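Local coordinates for protein lipoxygenase (Cyanothece sp., PDB 5EK8) that probably oxygenates polyunsaturated fatty acids as a 9R-lipoxygenase, using a non-heme iron to insert both atoms of molecular oxygen, at residues V251-L263 and P442-K454. Sequence-based numbering, arbitrary orientation.
Sequences VLRVLNGMNPCLL and PRQPICDDHKYAK
L255 lays its CD2 methyl over one face of the H450 imidazole, a CH-pi contact with CD2 4.0 Å from the ring centroid and 17° off the normal. A453 CB covers the opposite face, which sandwiches the ring. The other methyl, L255 CD1, rests on C447 SG, and I446 CD1 touches both L255 CD2 and L263 CD1. The imidazole's rotation is fixed at its rim: I446 N donates in the ring plane to H450 ND1 at 3.0 Å, while NE2 hydrogen-bonds a water that also serves L255 O, C261 O and R443 NH1.

At the polar edge the N256 side-chain amide bridges the start of helix 451-473, where H450 is the N-cap. CG lies beside the backbone N (chi1 -50°), which carries the amide across to the turn. There ND2 donates to D449 O (2.9 Å), in the plane of that carbonyl, and OD1 accepts an almost straight bond from Y452 N (2.7 Å, 173°), whose nitrogen stands above the amide carbonyl plane. A leucine in place of N256 would probably cost Y452 N its acceptor and leave D449 O with the K451 N-H alone of these two donors. Farther along, a bend at chi3 turns the R443 guanidinium to P260, where NH1 hydrogen-bonds O from above the carbonyl plane; L262 CB and Y452 CE2 lie over its opposite faces. R443 NE is also salt-bridged to E520.

This is structural packing in the lipoxygenase domain, the P260 side chain about 13 Å from the bound Fe (II) ion. It joins the C-terminal end of helix 247-256 and the following loop to loop 443-450 and the first turn of helix 451-473. V254, M258 and N259 touch helix 337-377, which carries the iron ligand H359; L255 and L263 meet L304 of strand 303-313, and I446 reaches F273 of strand 272-277.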
loop_
_atom_site.group_PDB
_atom_site.type_symbol
_atom_site.label_atom_id
_atom_site.label_comp_id
_atom_site.label_asym_id
_atom_site.label_seq_id
_atom_site.Cartn_x
_atom_site.Cartn_y
_atom_site.Cartn_z
ATOM N N VAL A 251 -9.695 -25.148 5.552
ATOM C CA VAL A 251 -10.709 -24.572 4.675
ATOM C C VAL A 251 -11.046 -23.143 5.083
ATOM O O VAL A 251 -11.082 -22.236 4.241
ATOM C CB VAL A 251 -11.995 -25.421 4.680
ATOM C CG1 VAL A 251 -13.138 -24.670 4.015
ATOM C CG2 VAL A 251 -11.743 -26.751 3.997
ATOM N N LEU A 252 -11.285 -22.948 6.378
ATOM C CA LEU A 252 -11.608 -21.621 6.892
ATOM C C LEU A 252 -10.552 -20.582 6.517
ATOM O O LEU A 252 -10.888 -19.457 6.157
ATOM C CB LEU A 252 -11.781 -21.660 8.410
ATOM C CG LEU A 252 -13.136 -22.173 8.890
ATOM C CD1 LEU A 252 -13.183 -22.195 10.398
ATOM C CD2 LEU A 252 -14.264 -21.318 8.324
ATOM N N ARG A 253 -9.279 -20.962 6.584
ATOM C CA ARG A 253 -8.205 -20.012 6.307
ATOM C C ARG A 253 -7.956 -19.870 4.815
ATOM O O ARG A 253 -7.456 -18.841 4.359
ATOM C CB ARG A 253 -6.919 -20.423 7.022
ATOM C CG ARG A 253 -7.044 -20.410 8.537
ATOM C CD ARG A 253 -7.800 -19.180 9.033
ATOM N NE ARG A 253 -6.989 -17.967 8.972
ATOM C CZ ARG A 253 -7.424 -16.756 9.312
ATOM N NH1 ARG A 253 -6.614 -15.708 9.232
ATOM N NH2 ARG A 253 -8.670 -16.594 9.730
ATOM N N VAL A 254 -8.300 -20.901 4.052
ATOM C CA VAL A 254 -8.280 -20.774 2.603
ATOM C C VAL A 254 -9.295 -19.714 2.187
ATOM O O VAL A 254 -9.026 -18.873 1.324
ATOM C CB VAL A 254 -8.588 -22.113 1.905
ATOM C CG1 VAL A 254 -9.061 -21.884 0.476
ATOM C CG2 VAL A 254 -7.360 -23.012 1.925
ATOM N N LEU A 255 -10.457 -19.745 2.837
ATOM C CA LEU A 255 -11.542 -18.814 2.532
ATOM C C LEU A 255 -11.295 -17.391 3.027
ATOM O O LEU A 255 -11.466 -16.425 2.282
ATOM C CB LEU A 255 -12.856 -19.317 3.128
ATOM C CG LEU A 255 -13.602 -20.414 2.370
ATOM C CD1 LEU A 255 -14.848 -20.813 3.144
ATOM C CD2 LEU A 255 -13.953 -19.963 0.952
ATOM N N ASN A 256 -10.894 -17.267 4.285
ATOM C CA ASN A 256 -10.926 -15.972 4.951
ATOM C C ASN A 256 -9.587 -15.506 5.503
ATOM O O ASN A 256 -9.506 -14.442 6.114
ATOM C CB ASN A 256 -11.951 -16.013 6.077
ATOM C CG ASN A 256 -13.292 -16.543 5.614
ATOM O OD1 ASN A 256 -13.894 -16.008 4.682
ATOM N ND2 ASN A 256 -13.758 -17.615 6.249
ATOM N N GLY A 257 -8.541 -16.290 5.261
ATOM C CA GLY A 257 -7.216 -15.987 5.777
ATOM C C GLY A 257 -6.547 -14.785 5.137
ATOM O O GLY A 257 -7.174 -14.046 4.374
ATOM N N MET A 258 -5.267 -14.596 5.464
ATOM C CA MET A 258 -4.454 -13.494 4.945
ATOM C C MET A 258 -4.535 -13.427 3.431
ATOM O O MET A 258 -4.682 -12.353 2.847
ATOM C CB MET A 258 -2.996 -13.651 5.380
ATOM C CG MET A 258 -2.116 -12.462 5.055
ATOM S SD MET A 258 -0.413 -12.932 4.699
ATOM C CE MET A 258 -0.641 -13.913 3.216
ATOM N N ASN A 259 -4.425 -14.596 2.811
ATOM C CA ASN A 259 -4.689 -14.765 1.390
ATOM C C ASN A 259 -6.056 -15.403 1.226
ATOM O O ASN A 259 -6.179 -16.625 1.244
ATOM C CB ASN A 259 -3.610 -15.632 0.732
ATOM C CG ASN A 259 -3.662 -15.595 -0.793
ATOM O OD1 ASN A 259 -4.664 -15.203 -1.392
ATOM N ND2 ASN A 259 -2.570 -16.008 -1.425
ATOM N N PRO A 260 -7.097 -14.573 1.082
ATOM C CA PRO A 260 -8.434 -15.134 0.912
ATOM C C PRO A 260 -8.608 -15.580 -0.528
ATOM O O PRO A 260 -8.794 -14.745 -1.414
ATOM C CB PRO A 260 -9.365 -13.966 1.265
ATOM C CG PRO A 260 -8.466 -12.745 1.424
ATOM C CD PRO A 260 -7.102 -13.114 0.922
ATOM N N CYS A 261 -8.538 -16.887 -0.747
ATOM C CA CYS A 261 -8.481 -17.450 -2.090
ATOM C C CYS A 261 -9.764 -17.252 -2.891
ATOM O O CYS A 261 -10.853 -17.589 -2.434
ATOM C CB CYS A 261 -8.147 -18.942 -2.009
ATOM S SG CYS A 261 -6.514 -19.300 -1.289
ATOM N N LEU A 262 -9.624 -16.690 -4.089
ATOM C CA LEU A 262 -10.729 -16.627 -5.035
ATOM C C LEU A 262 -10.744 -17.941 -5.799
ATOM O O LEU A 262 -10.003 -18.120 -6.761
ATOM C CB LEU A 262 -10.583 -15.432 -5.982
ATOM C CG LEU A 262 -11.832 -14.907 -6.696
ATOM C CD1 LEU A 262 -11.591 -13.496 -7.204
ATOM C CD2 LEU A 262 -12.225 -15.800 -7.850
ATOM N N LEU A 263 -11.587 -18.865 -5.351
ATOM C CA LEU A 263 -11.562 -20.237 -5.847
ATOM C C LEU A 263 -12.029 -20.404 -7.293
ATOM O O LEU A 263 -12.737 -19.561 -7.846
ATOM C CB LEU A 263 -12.414 -21.130 -4.942
ATOM C CG LEU A 263 -11.925 -21.342 -3.509
ATOM C CD1 LEU A 263 -12.733 -22.445 -2.865
ATOM C CD2 LEU A 263 -10.441 -21.670 -3.469
ATOM N N PRO A 442 -16.372 -6.646 -5.432
ATOM C CA PRO A 442 -15.916 -7.750 -4.580
ATOM C C PRO A 442 -16.594 -9.079 -4.903
ATOM O O PRO A 442 -17.736 -9.096 -5.369
ATOM C CB PRO A 442 -16.292 -7.285 -3.167
ATOM C CG PRO A 442 -16.430 -5.808 -3.267
ATOM C CD PRO A 442 -16.968 -5.555 -4.643
ATOM N N ARG A 443 -15.882 -10.175 -4.654
ATOM C CA ARG A 443 -16.408 -11.523 -4.865
ATOM C C ARG A 443 -17.685 -11.768 -4.066
ATOM O O ARG A 443 -17.953 -11.076 -3.086
ATOM C CB ARG A 443 -15.354 -12.565 -4.483
ATOM C CG ARG A 443 -15.032 -12.583 -2.991
ATOM C CD ARG A 443 -13.675 -13.220 -2.703
ATOM N NE ARG A 443 -12.569 -12.426 -3.236
ATOM C CZ ARG A 443 -11.284 -12.731 -3.080
ATOM N NH1 ARG A 443 -10.933 -13.816 -2.402
ATOM N NH2 ARG A 443 -10.345 -11.949 -3.597
ATOM N N GLN A 444 -18.472 -12.753 -4.486
ATOM C CA GLN A 444 -19.679 -13.128 -3.757
ATOM C C GLN A 444 -19.430 -14.352 -2.872
ATOM O O GLN A 444 -18.574 -15.184 -3.186
ATOM C CB GLN A 444 -20.829 -13.396 -4.730
ATOM C CG GLN A 444 -21.318 -12.153 -5.450
ATOM C CD GLN A 444 -21.744 -11.057 -4.490
ATOM O OE1 GLN A 444 -22.328 -11.326 -3.440
ATOM N NE2 GLN A 444 -21.444 -9.812 -4.844
ATOM N N PRO A 445 -20.169 -14.456 -1.752
ATOM C CA PRO A 445 -19.978 -15.545 -0.789
ATOM C C PRO A 445 -20.298 -16.920 -1.362
ATOM O O PRO A 445 -21.421 -17.147 -1.807
ATOM C CB PRO A 445 -20.954 -15.192 0.339
ATOM C CG PRO A 445 -21.195 -13.732 0.196
ATOM C CD PRO A 445 -21.165 -13.481 -1.274
ATOM N N ILE A 446 -19.318 -17.818 -1.347
ATOM C CA ILE A 446 -19.550 -19.205 -1.720
ATOM C C ILE A 446 -20.499 -19.883 -0.736
ATOM O O ILE A 446 -21.399 -20.619 -1.139
ATOM C CB ILE A 446 -18.240 -20.012 -1.770
ATOM C CG1 ILE A 446 -17.201 -19.314 -2.646
ATOM C CG2 ILE A 446 -18.505 -21.427 -2.260
ATOM C CD1 ILE A 446 -15.949 -20.135 -2.848
ATOM N N CYS A 447 -20.288 -19.632 0.554
ATOM C CA CYS A 447 -21.095 -20.248 1.603
ATOM C C CYS A 447 -21.206 -19.355 2.839
ATOM O O CYS A 447 -20.669 -18.250 2.866
ATOM C CB CYS A 447 -20.508 -21.603 1.990
ATOM S SG CYS A 447 -18.771 -21.527 2.474
ATOM N N ASP A 448 -21.905 -19.843 3.861
ATOM C CA ASP A 448 -22.111 -19.084 5.093
ATOM C C ASP A 448 -20.811 -18.827 5.849
ATOM O O ASP A 448 -20.663 -17.790 6.495
ATOM C CB ASP A 448 -23.106 -19.807 6.002
ATOM C CG ASP A 448 -24.542 -19.531 5.621
ATOM O OD1 ASP A 448 -24.825 -18.385 5.210
ATOM O OD2 ASP A 448 -25.382 -20.450 5.729
ATOM N N ASP A 449 -19.876 -19.769 5.767
ATOM C CA ASP A 449 -18.585 -19.634 6.437
ATOM C C ASP A 449 -17.645 -18.691 5.689
ATOM O O ASP A 449 -16.561 -18.366 6.178
ATOM C CB ASP A 449 -17.920 -21.003 6.602
ATOM C CG ASP A 449 -18.493 -21.799 7.766
ATOM O OD1 ASP A 449 -19.560 -21.418 8.292
ATOM O OD2 ASP A 449 -17.874 -22.812 8.156
ATOM N N HIS A 450 -18.059 -18.251 4.505
ATOM C CA HIS A 450 -17.224 -17.373 3.693
ATOM C C HIS A 450 -17.260 -15.950 4.240
ATOM O O HIS A 450 -17.854 -15.047 3.645
ATOM C CB HIS A 450 -17.671 -17.399 2.232
ATOM C CG HIS A 450 -16.629 -16.915 1.281
ATOM N ND1 HIS A 450 -16.838 -16.833 -0.082
ATOM C CD2 HIS A 450 -15.361 -16.491 1.487
ATOM C CE1 HIS A 450 -15.750 -16.373 -0.666
ATOM N NE2 HIS A 450 -14.833 -16.159 0.265
ATOM N N LYS A 451 -16.614 -15.767 5.384
ATOM C CA LYS A 451 -16.664 -14.509 6.111
ATOM C C LYS A 451 -16.138 -13.324 5.294
ATOM O O LYS A 451 -16.741 -12.243 5.297
ATOM C CB LYS A 451 -15.880 -14.645 7.418
ATOM C CG LYS A 451 -15.834 -13.390 8.263
ATOM C CD LYS A 451 -15.082 -13.658 9.552
ATOM C CE LYS A 451 -15.682 -14.844 10.297
ATOM N NZ LYS A 451 -15.038 -15.047 11.625
ATOM N N TYR A 452 -15.027 -13.516 4.589
ATOM C CA TYR A 452 -14.429 -12.397 3.876
ATOM C C TYR A 452 -15.369 -11.807 2.827
ATOM O O TYR A 452 -15.435 -10.595 2.661
ATOM C CB TYR A 452 -13.116 -12.778 3.189
ATOM C CG TYR A 452 -12.689 -11.640 2.297
ATOM C CD1 TYR A 452 -12.201 -10.459 2.847
ATOM C CD2 TYR A 452 -12.849 -11.706 0.914
ATOM C CE1 TYR A 452 -11.853 -9.394 2.046
ATOM C CE2 TYR A 452 -12.502 -10.640 0.106
ATOM C CZ TYR A 452 -12.008 -9.491 0.679
ATOM O OH TYR A 452 -11.661 -8.424 -0.109
ATOM N N ALA A 453 -16.076 -12.665 2.104
ATOM C CA ALA A 453 -16.966 -12.197 1.050
ATOM C C ALA A 453 -18.113 -11.374 1.623
ATOM O O ALA A 453 -18.416 -10.287 1.131
ATOM C CB ALA A 453 -17.499 -13.364 0.256
ATOM N N LYS A 454 -18.744 -11.901 2.668
ATOM C CA LYS A 454 -19.808 -11.185 3.366
ATOM C C LYS A 454 -19.313 -9.810 3.826
ATOM O O LYS A 454 -19.926 -8.773 3.524
ATOM C CB LYS A 454 -20.309 -12.009 4.559
ATOM C CG LYS A 454 -20.955 -13.338 4.171
ATOM C CD LYS A 454 -20.914 -14.342 5.318
ATOM C CE LYS A 454 -22.253 -14.468 6.031
ATOM N NZ LYS A 454 -23.273 -15.146 5.181
HETATM O O HOH W 1 -12.105 -15.878 -0.615
HETATM O O HOH W 2 -7.827 -12.882 -3.359
#